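Long-range contacts in trehalose-6-phosphate phosphatase (Candida albicans, PDB 5DXF), which is represented by its N-terminal domain, a two-lobed GT-B fold of glycosyltransferase family 20 built from Rossmann-like units of parallel strands and packed helices: residues Val368-Ser373 against Pro405-Gln410; Gln348-Phe353 against Thr385-Ile390; Lys182-Tyr187 against Leu208-Gln213; Leu34-Ser39 against Ile201-Tyr206. One frame throughout, in Å; residues are numbered along the deposited sequence.

How the interactions relate
From the N terminus, strand 34-37 waits across 162 residues until strand 200-204 joins it and closes interaction 4. Meanwhile helix 173-194 has opened interaction 3, which closes just after that strand, at 208-213; the two cross, and they touch through Tyr187 OH and Met37 O, tying helix 173-194 to strand 34-37 inside the sheet of the N-terminal lobe. In the second lobe two contacts cross again, over shorter loops. Helix 346-359 opens interaction 2, strand 367-374 opens interaction 1, helix 381-398 closes interaction 2 and strand 406-409 closes interaction 1, with Phe353 packed on Leu369. The centres of interactions 1 and 4 lie about 33 Å apart.

Interaction 1: Val368-Ser373 against Pro405-Gln410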
loop_
_atom_site.group_PDB
_atom_site.type_symbol
_atom_site.label_atom_id
_atom_site.label_comp_id
_atom_site.label_asym_id
_atom_site.label_seq_id
_atom_site.Cartn_x
_atom_site.Cartn_y
_atom_site.Cartn_z
ATOM N N VAL A 368 11.192 3.550 24.166
ATOM C CA VAL A 368 12.022 3.582 22.970
ATOM C C VAL A 368 11.166 3.474 21.713
ATOM O O VAL A 368 10.379 2.540 21.565
ATOM C CB VAL A 368 13.064 2.451 22.972
ATOM C CG1 VAL A 368 13.808 2.414 21.646
ATOM C CG2 VAL A 368 14.034 2.628 24.132
ATOM N N LEU A 369 11.318 4.445 20.816
ATOM C CA LEU A 369 10.611 4.433 19.539
ATOM C C LEU A 369 11.512 3.860 18.450
ATOM O O LEU A 369 12.566 4.422 18.151
ATOM C CB LEU A 369 10.143 5.846 19.165
ATOM C CG LEU A 369 9.278 6.035 17.912
ATOM C CD1 LEU A 369 8.287 7.171 18.108
ATOM C CD2 LEU A 369 10.137 6.309 16.688
ATOM N N ILE A 370 11.101 2.741 17.864
ATOM C CA ILE A 370 11.852 2.132 16.772
ATOM C C ILE A 370 11.150 2.372 15.442
ATOM O O ILE A 370 10.036 1.894 15.221
ATOM C CB ILE A 370 12.045 0.617 16.986
ATOM C CG1 ILE A 370 12.893 0.367 18.233
ATOM C CG2 ILE A 370 12.694 -0.018 15.760
ATOM C CD1 ILE A 370 12.862 -1.060 18.719
ATOM N N GLN A 371 11.807 3.124 14.563
ATOM C CA GLN A 371 11.268 3.414 13.241
ATOM C C GLN A 371 12.175 2.859 12.148
ATOM O O GLN A 371 13.344 3.232 12.053
ATOM C CB GLN A 371 11.084 4.925 13.050
ATOM C CG GLN A 371 10.367 5.305 11.761
ATOM C CD GLN A 371 8.909 4.894 11.765
ATOM O OE1 GLN A 371 8.261 4.872 12.811
ATOM N NE2 GLN A 371 8.385 4.560 10.592
ATOM N N VAL A 372 11.635 1.953 11.340
ATOM C CA VAL A 372 12.334 1.479 10.153
ATOM C C VAL A 372 11.674 2.098 8.925
ATOM O O VAL A 372 10.466 1.967 8.722
ATOM C CB VAL A 372 12.331 -0.061 10.054
ATOM C CG1 VAL A 372 11.020 -0.623 10.574
ATOM C CG2 VAL A 372 12.581 -0.507 8.619
ATOM N N SER A 373 12.470 2.788 8.115
ATOM C CA SER A 373 11.932 3.565 7.007
ATOM C C SER A 373 12.418 3.088 5.645
ATOM O O SER A 373 13.496 2.508 5.518
ATOM C CB SER A 373 12.275 5.045 7.190
ATOM O OG SER A 373 13.638 5.211 7.536
ATOM N N PRO A 405 16.057 7.178 22.794
ATOM C CA PRO A 405 14.600 7.257 22.617
ATOM C C PRO A 405 14.128 6.864 21.218
ATOM O O PRO A 405 13.174 6.094 21.100
ATOM C CB PRO A 405 14.297 8.732 22.893
ATOM C CG PRO A 405 15.398 9.181 23.777
ATOM C CD PRO A 405 16.612 8.446 23.295
ATOM N N VAL A 406 14.772 7.393 20.180
ATOM C CA VAL A 406 14.390 7.062 18.810
ATOM C C VAL A 406 15.483 6.298 18.066
ATOM O O VAL A 406 16.617 6.762 17.955
ATOM C CB VAL A 406 14.044 8.321 17.994
ATOM C CG1 VAL A 406 13.629 7.929 16.581
ATOM C CG2 VAL A 406 12.937 9.103 18.672
ATOM N N LEU A 407 15.129 5.121 17.561
ATOM C CA LEU A 407 16.031 4.346 16.722
ATOM C C LEU A 407 15.518 4.352 15.289
ATOM O O LEU A 407 14.387 3.937 15.023
ATOM C CB LEU A 407 16.170 2.916 17.246
ATOM C CG LEU A 407 16.901 2.797 18.587
ATOM C CD1 LEU A 407 16.773 1.402 19.182
ATOM C CD2 LEU A 407 18.364 3.190 18.437
ATOM N N HIS A 408 16.352 4.836 14.372
ATOM C CA HIS A 408 15.958 4.976 12.974
ATOM C C HIS A 408 16.802 4.100 12.053
ATOM O O HIS A 408 17.995 4.342 11.868
ATOM C CB HIS A 408 16.059 6.439 12.535
ATOM C CG HIS A 408 15.412 6.719 11.216
ATOM N ND1 HIS A 408 15.550 7.926 10.563
ATOM C CD2 HIS A 408 14.616 5.958 10.428
ATOM C CE1 HIS A 408 14.870 7.893 9.431
ATOM N NE2 HIS A 408 14.294 6.709 9.325
ATOM N N TYR A 409 16.167 3.090 11.469
ATOM C CA TYR A 409 16.833 2.199 10.531
ATOM C C TYR A 409 16.330 2.464 9.119
ATOM O O TYR A 409 15.140 2.317 8.846
ATOM C CB TYR A 409 16.600 0.735 10.913
ATOM C CG TYR A 409 17.017 0.392 12.323
ATOM C CD1 TYR A 409 18.336 0.078 12.624
ATOM C CD2 TYR A 409 16.089 0.372 13.353
ATOM C CE1 TYR A 409 18.718 -0.238 13.915
ATOM C CE2 TYR A 409 16.461 0.058 14.644
ATOM C CZ TYR A 409 17.774 -0.246 14.921
ATOM O OH TYR A 409 18.145 -0.560 16.208
ATOM N N GLN A 410 17.236 2.857 8.229
ATOM C CA GLN A 410 16.880 3.119 6.839
ATOM C C GLN A 410 17.360 1.991 5.934
ATOM O O GLN A 410 17.127 2.013 4.724
ATOM C CB GLN A 410 17.459 4.463 6.383
ATOM C CG GLN A 410 16.793 5.665 7.039
ATOM C CD GLN A 410 17.535 6.966 6.802
ATOM O OE1 GLN A 410 18.137 7.523 7.720
ATOM N NE2 GLN A 410 17.482 7.467 5.574
#
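Strands 367-374 and 406-409 run side by side as the two strands of a beta-alpha-beta unit in the C-terminal Rossmann-like lobe of the GT-B fold, joined in the chain by helix 381-398. Five backbone hydrogen bonds alternate in the parallel pattern: Leu369 and Gln371 each give their N-H to one residue of 405-410 and take one back on O, and Ser373 N closes the row on Tyr409 O at 2.8 Å. Leu407 is gripped on both sides, its N bonded to Leu369 O and its O accepting Gln371 N, at 2.7 Å nearly along the C=O axis. On one face Ile370 and Leu407 lie alongside each other, CG1 of Ile370 to CD1 of Leu407 4.1 Å, with Val368 CG1 meeting the same Leu407 CD1 obliquely. Further along this face, Ile370 CG2 touches the edge of the Tyr409 ring at CE2, 3.9 Å away. On the other face, Leu369 CD2 meets Val406 CG1 at 3.9 Å. Where the strands end, His408 CG stands anti to its backbone N and the ring reaches across: His408 NE2 and Ser373 OG are hydrogen-bonded, modelled at 2.4 Å, and Gln410 CG packs on one face of the ring. Outside this first shell, Leu369 and Val406 lie under helix 346-359 against Phe353, and Val406 N is held by Asn395 OD1. Gln371 rises from the same face, but its chain bends at chi2 (69°) and carries the amide away from the partner strand: OE1 accepts from Lys349 NZ, and Gln371 NE2 gives to Asp338 OD2.

Interaction 2: Gln348-Phe353 against Thr385-Ile390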
loop_
_atom_site.group_PDB
_atom_site.type_symbol
_atom_site.label_atom_id
_atom_site.label_comp_id
_atom_site.label_asym_id
_atom_site.label_seq_id
_atom_site.Cartn_x
_atom_site.Cartn_y
_atom_site.Cartn_z
ATOM N N GLN A 348 4.727 13.655 11.978
ATOM C CA GLN A 348 3.677 13.815 12.977
ATOM C C GLN A 348 3.873 12.835 14.131
ATOM O O GLN A 348 3.622 13.166 15.292
ATOM C CB GLN A 348 2.294 13.624 12.347
ATOM C CG GLN A 348 1.850 14.770 11.442
ATOM C CD GLN A 348 2.614 14.826 10.134
ATOM O OE1 GLN A 348 2.982 13.797 9.572
ATOM N NE2 GLN A 348 2.865 16.035 9.647
ATOM N N LYS A 349 4.329 11.631 13.800
ATOM C CA LYS A 349 4.614 10.612 14.803
ATOM C C LYS A 349 5.726 11.073 15.738
ATOM O O LYS A 349 5.620 10.942 16.959
ATOM C CB LYS A 349 5.005 9.294 14.132
ATOM C CG LYS A 349 5.261 8.150 15.099
ATOM C CD LYS A 349 5.800 6.924 14.377
ATOM C CE LYS A 349 4.924 6.543 13.193
ATOM N NZ LYS A 349 5.361 5.264 12.567
ATOM N N LEU A 350 6.786 11.623 15.156
ATOM C CA LEU A 350 7.933 12.085 15.929
ATOM C C LEU A 350 7.598 13.311 16.776
ATOM O O LEU A 350 8.086 13.447 17.898
ATOM C CB LEU A 350 9.105 12.396 15.000
ATOM C CG LEU A 350 9.650 11.201 14.218
ATOM C CD1 LEU A 350 10.761 11.642 13.284
ATOM C CD2 LEU A 350 10.138 10.113 15.162
ATOM N N GLU A 351 6.769 14.200 16.238
ATOM C CA GLU A 351 6.344 15.381 16.981
ATOM C C GLU A 351 5.473 14.979 18.167
ATOM O O GLU A 351 5.684 15.442 19.294
ATOM C CB GLU A 351 5.602 16.354 16.064
ATOM C CG GLU A 351 6.532 17.264 15.273
ATOM C CD GLU A 351 5.870 17.874 14.055
ATOM O OE1 GLU A 351 6.514 18.713 13.388
ATOM O OE2 GLU A 351 4.713 17.511 13.758
ATOM N N GLY A 352 4.508 14.102 17.912
ATOM C CA GLY A 352 3.667 13.574 18.970
ATOM C C GLY A 352 4.478 12.854 20.032
ATOM O O GLY A 352 4.182 12.952 21.224
ATOM N N PHE A 353 5.510 12.134 19.598
ATOM C CA PHE A 353 6.375 11.399 20.516
ATOM C C PHE A 353 7.179 12.349 21.388
ATOM O O PHE A 353 7.338 12.123 22.591
ATOM C CB PHE A 353 7.318 10.471 19.748
ATOM C CG PHE A 353 8.255 9.694 20.631
ATOM C CD1 PHE A 353 7.776 9.006 21.736
ATOM C CD2 PHE A 353 9.609 9.636 20.347
ATOM C CE1 PHE A 353 8.636 8.284 22.548
ATOM C CE2 PHE A 353 10.471 8.915 21.153
ATOM C CZ PHE A 353 9.985 8.239 22.254
ATOM N N THR A 385 15.059 15.151 5.828
ATOM C CA THR A 385 15.812 16.155 6.579
ATOM C C THR A 385 15.073 16.593 7.847
ATOM O O THR A 385 15.671 16.709 8.918
ATOM C CB THR A 385 16.115 17.398 5.708
ATOM O OG1 THR A 385 16.911 17.013 4.581
ATOM C CG2 THR A 385 16.876 18.445 6.509
ATOM N N ARG A 386 13.770 16.829 7.719
ATOM C CA ARG A 386 12.945 17.242 8.852
ATOM C C ARG A 386 12.808 16.121 9.880
ATOM O O ARG A 386 13.046 16.334 11.071
ATOM C CB ARG A 386 11.558 17.681 8.380
ATOM C CG ARG A 386 11.542 18.948 7.543
ATOM C CD ARG A 386 10.131 19.245 7.060
ATOM N NE ARG A 386 9.229 19.499 8.179
ATOM C CZ ARG A 386 7.912 19.625 8.065
ATOM N NH1 ARG A 386 7.333 19.515 6.877
ATOM N NH2 ARG A 386 7.173 19.855 9.141
ATOM N N VAL A 387 12.411 14.939 9.407
ATOM C CA VAL A 387 12.328 13.734 10.239
ATOM C C VAL A 387 13.593 13.552 11.054
ATOM O O VAL A 387 13.558 13.358 12.278
ATOM C CB VAL A 387 12.112 12.457 9.391
ATOM C CG1 VAL A 387 12.555 11.213 10.162
ATOM C CG2 VAL A 387 10.660 12.336 8.954
ATOM N N THR A 388 14.708 13.624 10.340
ATOM C CA THR A 388 16.025 13.469 10.914
ATOM C C THR A 388 16.349 14.537 11.958
ATOM O O THR A 388 16.915 14.241 13.012
ATOM C CB THR A 388 17.067 13.509 9.804
ATOM O OG1 THR A 388 17.027 12.279 9.069
ATOM C CG2 THR A 388 18.400 13.683 10.376
ATOM N N GLU A 389 15.988 15.779 11.655
ATOM C CA GLU A 389 16.193 16.883 12.584
ATOM C C GLU A 389 15.428 16.650 13.885
ATOM O O GLU A 389 15.969 16.837 14.979
ATOM C CB GLU A 389 15.770 18.208 11.939
ATOM C CG GLU A 389 15.829 19.413 12.872
ATOM C CD GLU A 389 15.589 20.730 12.152
ATOM O OE1 GLU A 389 15.309 21.742 12.830
ATOM O OE2 GLU A 389 15.689 20.754 10.906
ATOM N N ILE A 390 14.174 16.227 13.758
ATOM C CA ILE A 390 13.347 15.946 14.925
ATOM C C ILE A 390 13.930 14.791 15.739
ATOM O O ILE A 390 13.977 14.856 16.968
ATOM C CB ILE A 390 11.895 15.616 14.523
ATOM C CG1 ILE A 390 11.320 16.725 13.643
ATOM C CG2 ILE A 390 11.029 15.428 15.757
ATOM C CD1 ILE A 390 10.045 16.336 12.919
#
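This is apolar packing between two neighbouring helices, 346-359 and 381-398, which lie on the same face of the parallel sheet that includes strands 367-374 and 406-409, in the C-terminal Rossmann-like lobe of the GT-B fold. Over 348-353 and 385-390 the axes are 9.8 Å apart at 18°, nearly parallel. Leu350 carries most of the contact, meeting both Val387 and Ile390. Its CG is anti to the carbonyl carbon; its CB is directed toward the partner helix, and the extended chain (chi2 177°) carries CD1 to Val387. The Leu350 and Val387 side chains cross at about a right angle, CD1 of Leu350 to CG1 of Val387 3.6 Å, with Val387 O also close by. Nearer the root of the same side chain, Leu350 CB is met by Ile390 CG2 at 3.7 Å, a methyl that stands anti to its own backbone N. Beneath these side chains the sheet supplies the floor: Leu350 rests on Leu369 and Val387 on His408, while Ile347 from the previous turn touches both Val387 and Ile390. At the outer rim Glu351 OE1 lies near Ile390 CD1 and faces Arg386, yet Glu351 OE1 and Arg386 NH2 remain 4.4 Å apart, beyond a salt bridge.

Interaction 3: Lys182-Tyr187 against Leu208-Gln213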
loop_
_atom_site.group_PDB
_atom_site.type_symbol
_atom_site.label_atom_id
_atom_site.label_comp_id
_atom_site.label_asym_id
_atom_site.label_seq_id
_atom_site.Cartn_x
_atom_site.Cartn_y
_atom_site.Cartn_z
ATOM N N LYS A 182 3.423 5.997 -23.591
ATOM C CA LYS A 182 4.229 4.896 -24.127
ATOM C C LYS A 182 4.151 3.659 -23.233
ATOM O O LYS A 182 3.937 2.546 -23.716
ATOM C CB LYS A 182 5.690 5.313 -24.299
ATOM C CG LYS A 182 5.929 6.413 -25.321
ATOM C CD LYS A 182 7.224 6.151 -26.080
ATOM C CE LYS A 182 7.889 7.446 -26.524
ATOM N NZ LYS A 182 7.083 8.193 -27.526
ATOM N N PHE A 183 4.341 3.872 -21.934
ATOM C CA PHE A 183 4.206 2.833 -20.912
ATOM C C PHE A 183 2.902 2.054 -21.068
ATOM O O PHE A 183 2.900 0.815 -21.234
ATOM C CB PHE A 183 4.272 3.483 -19.528
ATOM C CG PHE A 183 4.547 2.528 -18.399
ATOM C CD1 PHE A 183 5.848 2.200 -18.068
ATOM C CD2 PHE A 183 3.513 2.003 -17.634
ATOM C CE1 PHE A 183 6.119 1.342 -17.026
ATOM C CE2 PHE A 183 3.781 1.138 -16.579
ATOM C CZ PHE A 183 5.089 0.810 -16.278
ATOM N N ASN A 184 1.791 2.788 -21.015
ATOM C CA ASN A 184 0.472 2.184 -21.220
ATOM C C ASN A 184 0.336 1.452 -22.562
ATOM O O ASN A 184 -0.275 0.380 -22.642
ATOM C CB ASN A 184 -0.619 3.251 -21.115
ATOM C CG ASN A 184 -0.822 3.745 -19.693
ATOM O OD1 ASN A 184 -1.759 3.332 -19.006
ATOM N ND2 ASN A 184 0.051 4.639 -19.247
ATOM N N GLU A 185 0.902 2.040 -23.613
ATOM C CA GLU A 185 0.859 1.461 -24.957
ATOM C C GLU A 185 1.555 0.112 -25.018
ATOM O O GLU A 185 1.077 -0.820 -25.668
ATOM C CB GLU A 185 1.497 2.415 -25.971
ATOM C CG GLU A 185 0.514 3.354 -26.642
ATOM C CD GLU A 185 1.198 4.311 -27.593
ATOM O OE1 GLU A 185 2.439 4.231 -27.716
ATOM O OE2 GLU A 185 0.501 5.141 -28.214
ATOM N N ALA A 186 2.695 0.025 -24.342
ATOM C CA ALA A 186 3.442 -1.218 -24.275
ATOM C C ALA A 186 2.656 -2.252 -23.482
ATOM O O ALA A 186 2.602 -3.424 -23.880
ATOM C CB ALA A 186 4.810 -0.986 -23.663
ATOM N N TYR A 187 2.026 -1.824 -22.384
ATOM C CA TYR A 187 1.193 -2.761 -21.623
ATOM C C TYR A 187 0.091 -3.348 -22.519
ATOM O O TYR A 187 0.008 -4.575 -22.665
ATOM C CB TYR A 187 0.606 -2.099 -20.368
ATOM C CG TYR A 187 1.499 -2.284 -19.153
ATOM C CD1 TYR A 187 0.991 -2.728 -17.941
ATOM C CD2 TYR A 187 2.864 -2.050 -19.240
ATOM C CE1 TYR A 187 1.818 -2.908 -16.848
ATOM C CE2 TYR A 187 3.695 -2.228 -18.156
ATOM C CZ TYR A 187 3.172 -2.656 -16.961
ATOM O OH TYR A 187 4.015 -2.827 -15.885
ATOM N N LEU A 208 -1.421 2.698 -14.694
ATOM C CA LEU A 208 -2.199 2.058 -15.747
ATOM C C LEU A 208 -3.615 2.617 -15.863
ATOM O O LEU A 208 -4.549 1.899 -16.222
ATOM C CB LEU A 208 -2.244 0.552 -15.493
ATOM C CG LEU A 208 -0.849 -0.070 -15.398
ATOM C CD1 LEU A 208 -0.927 -1.565 -15.143
ATOM C CD2 LEU A 208 -0.060 0.236 -16.662
ATOM N N LEU A 209 -3.768 3.890 -15.539
ATOM C CA LEU A 209 -5.047 4.581 -15.595
ATOM C C LEU A 209 -5.608 4.678 -16.999
ATOM O O LEU A 209 -6.813 4.659 -17.198
ATOM C CB LEU A 209 -4.923 5.970 -14.995
ATOM C CG LEU A 209 -4.758 6.017 -13.485
ATOM C CD1 LEU A 209 -4.721 7.453 -13.020
ATOM C CD2 LEU A 209 -5.850 5.245 -12.782
ATOM N N LEU A 210 -4.719 4.859 -17.961
ATOM C CA LEU A 210 -5.081 4.942 -19.363
ATOM C C LEU A 210 -5.703 3.658 -19.892
ATOM O O LEU A 210 -6.608 3.692 -20.720
ATOM C CB LEU A 210 -3.855 5.297 -20.196
ATOM C CG LEU A 210 -3.390 6.749 -20.093
ATOM C CD1 LEU A 210 -2.325 7.071 -21.127
ATOM C CD2 LEU A 210 -4.575 7.687 -20.224
ATOM N N LEU A 211 -5.201 2.530 -19.415
ATOM C CA LEU A 211 -5.348 1.241 -20.068
ATOM C C LEU A 211 -6.756 0.694 -20.279
ATOM O O LEU A 211 -7.067 0.255 -21.367
ATOM C CB LEU A 211 -4.552 0.225 -19.261
ATOM C CG LEU A 211 -4.043 -1.047 -19.914
ATOM C CD1 LEU A 211 -2.897 -0.730 -20.862
ATOM C CD2 LEU A 211 -3.593 -2.004 -18.827
ATOM N N PRO A 212 -7.626 0.748 -19.286
ATOM C CA PRO A 212 -8.967 0.167 -19.472
ATOM C C PRO A 212 -9.740 0.640 -20.722
ATOM O O PRO A 212 -10.404 -0.210 -21.341
ATOM C CB PRO A 212 -9.698 0.585 -18.195
ATOM C CG PRO A 212 -8.611 0.757 -17.188
ATOM C CD PRO A 212 -7.484 1.356 -17.951
ATOM N N GLN A 213 -9.668 1.920 -21.066
ATOM C CA GLN A 213 -10.245 2.392 -22.312
ATOM C C GLN A 213 -9.550 1.783 -23.524
ATOM O O GLN A 213 -10.208 1.398 -24.473
ATOM C CB GLN A 213 -10.231 3.917 -22.395
ATOM C CG GLN A 213 -10.927 4.480 -23.618
ATOM C CD GLN A 213 -12.408 4.176 -23.641
ATOM O OE1 GLN A 213 -13.142 4.573 -22.736
ATOM N NE2 GLN A 213 -12.859 3.472 -24.687
#
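Two helical elements flanking strand 200-204 in the N-terminal Rossmann-like lobe meet here: helix 173-194, which leads into that strand, and residues 208-213, where the chain leaves it and enters helix 211-218. Leu208 pushes its extended side chain (chi2 180°) against two aromatic rings. Its CD2 comes at the edge of the Phe183 ring, 3.9 Å from CE2, and both of its methyls lie on the CD1-CE1 side of Tyr187, crossing that side chain at about a right angle, with Leu208 CD2 to Tyr187 CD1 3.4 Å. One turn on, Leu211 CD1 packs against both Asn184 O, 3.4 Å away, and Tyr187 CB at 3.8 Å. Asn184 has its CB directed toward the incoming chain; its carboxamide crosses Leu210, OD1 lying 3.1 Å from Leu210 CB. Behind the rings, Phe183 meets Trp88 and Tyr187 rests on Ala87, so the contact continues onto strand 84-88. Leucine side chains thus pack on the rings, on backbone and on the Asn184 amide. That amide is buried here, and the bond of ND2 to Tyr180 O in its own helix is consistent with a fixed amide rotation, OD1 turned toward the backbone of 208-210; the other buried polar end, Tyr187 OH, is satisfied by Met37 O.

Interaction 4: Leu34-Ser39 against Ile201-Tyr206; sequences LNVMTS and IWIHDY
Parallel strands 34-37 and 200-204 are neighbours in the central sheet of the N-terminal Rossmann-like lobe, and their side chains line up side by side, aliphatic on one face, polar and aromatic on the other. On the aliphatic face Val36 packs beside Ile201 and Ile203, its CB 3.7 Å from Ile203 CG1, while Leu34 lies alongside Ile201 with their CD1 methyls 3.6 Å apart. Leu208 closes over Val36 and Ile203 from outside the pair. Backbone bonds run between these bumps: Trp202 N to Leu34 O, nearly along the C=O axis, and His204 N to Val36 O. On the opposite face Trp202 swings away from strand 34-37 to stack on Phe519, and His204 folds back over it, its CE1 lying 3.3 Å above the indole plane toward the rim. In the notch between them sits the Asn35 carbonyl, OD1 3.4 Å from Trp202 CB. The imidazole is held at both nitrogens, ND1 by His229. His204 NE2 gives its hydrogen to Asn35 OD1 at 2.9 Å, a nearly straight bond (167°), with OD1 close to the plane of the His204 ring and the donor above the carbonyl plane of Asn35.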
loop_
_atom_site.group_PDB
_atom_site.type_symbol
_atom_site.label_atom_id
_atom_site.label_comp_id
_atom_site.label_asym_id
_atom_site.label_seq_id
_atom_site.Cartn_x
_atom_site.Cartn_y
_atom_site.Cartn_z
ATOM N N LEU A 34 -5.849 -12.472 -15.796
ATOM C CA LEU A 34 -4.647 -11.693 -16.018
ATOM C C LEU A 34 -4.542 -10.569 -15.005
ATOM O O LEU A 34 -5.428 -9.735 -14.899
ATOM C CB LEU A 34 -4.646 -11.124 -17.429
ATOM C CG LEU A 34 -5.099 -12.084 -18.519
ATOM C CD1 LEU A 34 -4.596 -11.599 -19.861
ATOM C CD2 LEU A 34 -4.588 -13.487 -18.238
ATOM N N ASN A 35 -3.429 -10.535 -14.286
ATOM C CA ASN A 35 -3.210 -9.516 -13.284
ATOM C C ASN A 35 -2.192 -8.590 -13.847
ATOM O O ASN A 35 -1.154 -9.032 -14.301
ATOM C CB ASN A 35 -2.667 -10.125 -12.008
ATOM C CG ASN A 35 -3.396 -9.643 -10.786
ATOM O OD1 ASN A 35 -4.471 -9.072 -10.884
ATOM N ND2 ASN A 35 -2.818 -9.875 -9.625
ATOM N N VAL A 36 -2.502 -7.305 -13.844
ATOM C CA VAL A 36 -1.641 -6.325 -14.478
ATOM C C VAL A 36 -1.132 -5.335 -13.451
ATOM O O VAL A 36 -1.895 -4.810 -12.664
ATOM C CB VAL A 36 -2.359 -5.581 -15.613
ATOM C CG1 VAL A 36 -1.345 -5.112 -16.639
ATOM C CG2 VAL A 36 -3.404 -6.464 -16.274
ATOM N N MET A 37 0.168 -5.089 -13.468
ATOM C CA MET A 37 0.824 -4.348 -12.409
ATOM C C MET A 37 1.820 -3.315 -12.905
ATOM O O MET A 37 2.258 -3.365 -14.047
ATOM C CB MET A 37 1.542 -5.324 -11.491
ATOM C CG MET A 37 0.901 -5.486 -10.135
ATOM S SD MET A 37 1.418 -7.026 -9.392
ATOM C CE MET A 37 -0.150 -7.617 -8.784
ATOM N N THR A 38 2.168 -2.371 -12.039
ATOM C CA THR A 38 3.205 -1.401 -12.360
ATOM C C THR A 38 4.540 -2.084 -12.567
ATOM O O THR A 38 5.260 -1.778 -13.499
ATOM C CB THR A 38 3.391 -0.378 -11.228
ATOM O OG1 THR A 38 2.182 0.352 -11.021
ATOM C CG2 THR A 38 4.490 0.590 -11.567
ATOM N N SER A 39 4.897 -2.984 -11.677
ATOM C CA SER A 39 6.194 -3.611 -11.786
ATOM C C SER A 39 6.140 -5.055 -11.359
ATOM O O SER A 39 5.293 -5.439 -10.564
ATOM C CB SER A 39 7.216 -2.850 -10.946
ATOM O OG SER A 39 7.133 -3.225 -9.588
ATOM N N ILE A 201 -9.749 -9.565 -17.037
ATOM C CA ILE A 201 -8.590 -8.699 -16.874
ATOM C C ILE A 201 -8.655 -7.876 -15.605
ATOM O O ILE A 201 -9.649 -7.221 -15.334
ATOM C CB ILE A 201 -8.400 -7.746 -18.067
ATOM C CG1 ILE A 201 -8.580 -8.492 -19.379
ATOM C CG2 ILE A 201 -7.018 -7.129 -18.030
ATOM C CD1 ILE A 201 -7.424 -9.404 -19.712
ATOM N N TRP A 202 -7.579 -7.924 -14.832
ATOM C CA TRP A 202 -7.471 -7.147 -13.616
ATOM C C TRP A 202 -6.272 -6.233 -13.735
ATOM O O TRP A 202 -5.179 -6.687 -14.009
ATOM C CB TRP A 202 -7.293 -8.083 -12.430
ATOM C CG TRP A 202 -7.600 -7.456 -11.141
ATOM C CD1 TRP A 202 -7.625 -6.137 -10.875
ATOM C CD2 TRP A 202 -7.926 -8.119 -9.924
ATOM N NE1 TRP A 202 -7.946 -5.925 -9.568
ATOM C CE2 TRP A 202 -8.136 -7.131 -8.959
ATOM C CE3 TRP A 202 -8.061 -9.455 -9.555
ATOM C CZ2 TRP A 202 -8.474 -7.428 -7.653
ATOM C CZ3 TRP A 202 -8.399 -9.748 -8.258
ATOM C CH2 TRP A 202 -8.601 -8.742 -7.322
ATOM N N ILE A 203 -6.476 -4.941 -13.525
ATOM C CA ILE A 203 -5.384 -3.984 -13.606
ATOM C C ILE A 203 -5.287 -3.133 -12.359
ATOM O O ILE A 203 -6.299 -2.724 -11.802
ATOM C CB ILE A 203 -5.511 -3.059 -14.812
ATOM C CG1 ILE A 203 -5.645 -3.869 -16.090
ATOM C CG2 ILE A 203 -4.296 -2.167 -14.898
ATOM C CD1 ILE A 203 -6.894 -3.537 -16.869
ATOM N N HIS A 204 -4.073 -2.844 -11.919
ATOM C CA HIS A 204 -3.909 -2.094 -10.688
ATOM C C HIS A 204 -3.169 -0.772 -10.807
ATOM O O HIS A 204 -2.113 -0.682 -11.407
ATOM C CB HIS A 204 -3.222 -2.960 -9.641
ATOM C CG HIS A 204 -3.792 -4.334 -9.525
ATOM N ND1 HIS A 204 -4.457 -4.767 -8.402
ATOM C CD2 HIS A 204 -3.779 -5.379 -10.378
ATOM C CE1 HIS A 204 -4.840 -6.016 -8.571
ATOM N NE2 HIS A 204 -4.444 -6.410 -9.765
ATOM N N ASP A 205 -3.768 0.254 -10.225
ATOM C CA ASP A 205 -3.102 1.489 -9.836
ATOM C C ASP A 205 -2.856 2.554 -10.897
ATOM O O ASP A 205 -3.218 2.405 -12.046
ATOM C CB ASP A 205 -1.826 1.197 -9.060
ATOM C CG ASP A 205 -1.973 1.466 -7.591
ATOM O OD1 ASP A 205 -3.088 1.777 -7.150
ATOM O OD2 ASP A 205 -0.972 1.365 -6.867
ATOM N N TYR A 206 -2.228 3.634 -10.460
ATOM C CA TYR A 206 -2.086 4.866 -11.223
ATOM C C TYR A 206 -1.225 4.809 -12.479
ATOM O O TYR A 206 -1.355 5.651 -13.353
ATOM C CB TYR A 206 -1.670 6.018 -10.313
ATOM C CG TYR A 206 -0.481 5.722 -9.451
ATOM C CD1 TYR A 206 -0.593 4.921 -8.338
ATOM C CD2 TYR A 206 0.754 6.253 -9.752
ATOM C CE1 TYR A 206 0.501 4.653 -7.545
ATOM C CE2 TYR A 206 1.851 5.993 -8.970
ATOM C CZ TYR A 206 1.719 5.196 -7.867
ATOM O OH TYR A 206 2.816 4.940 -7.094
#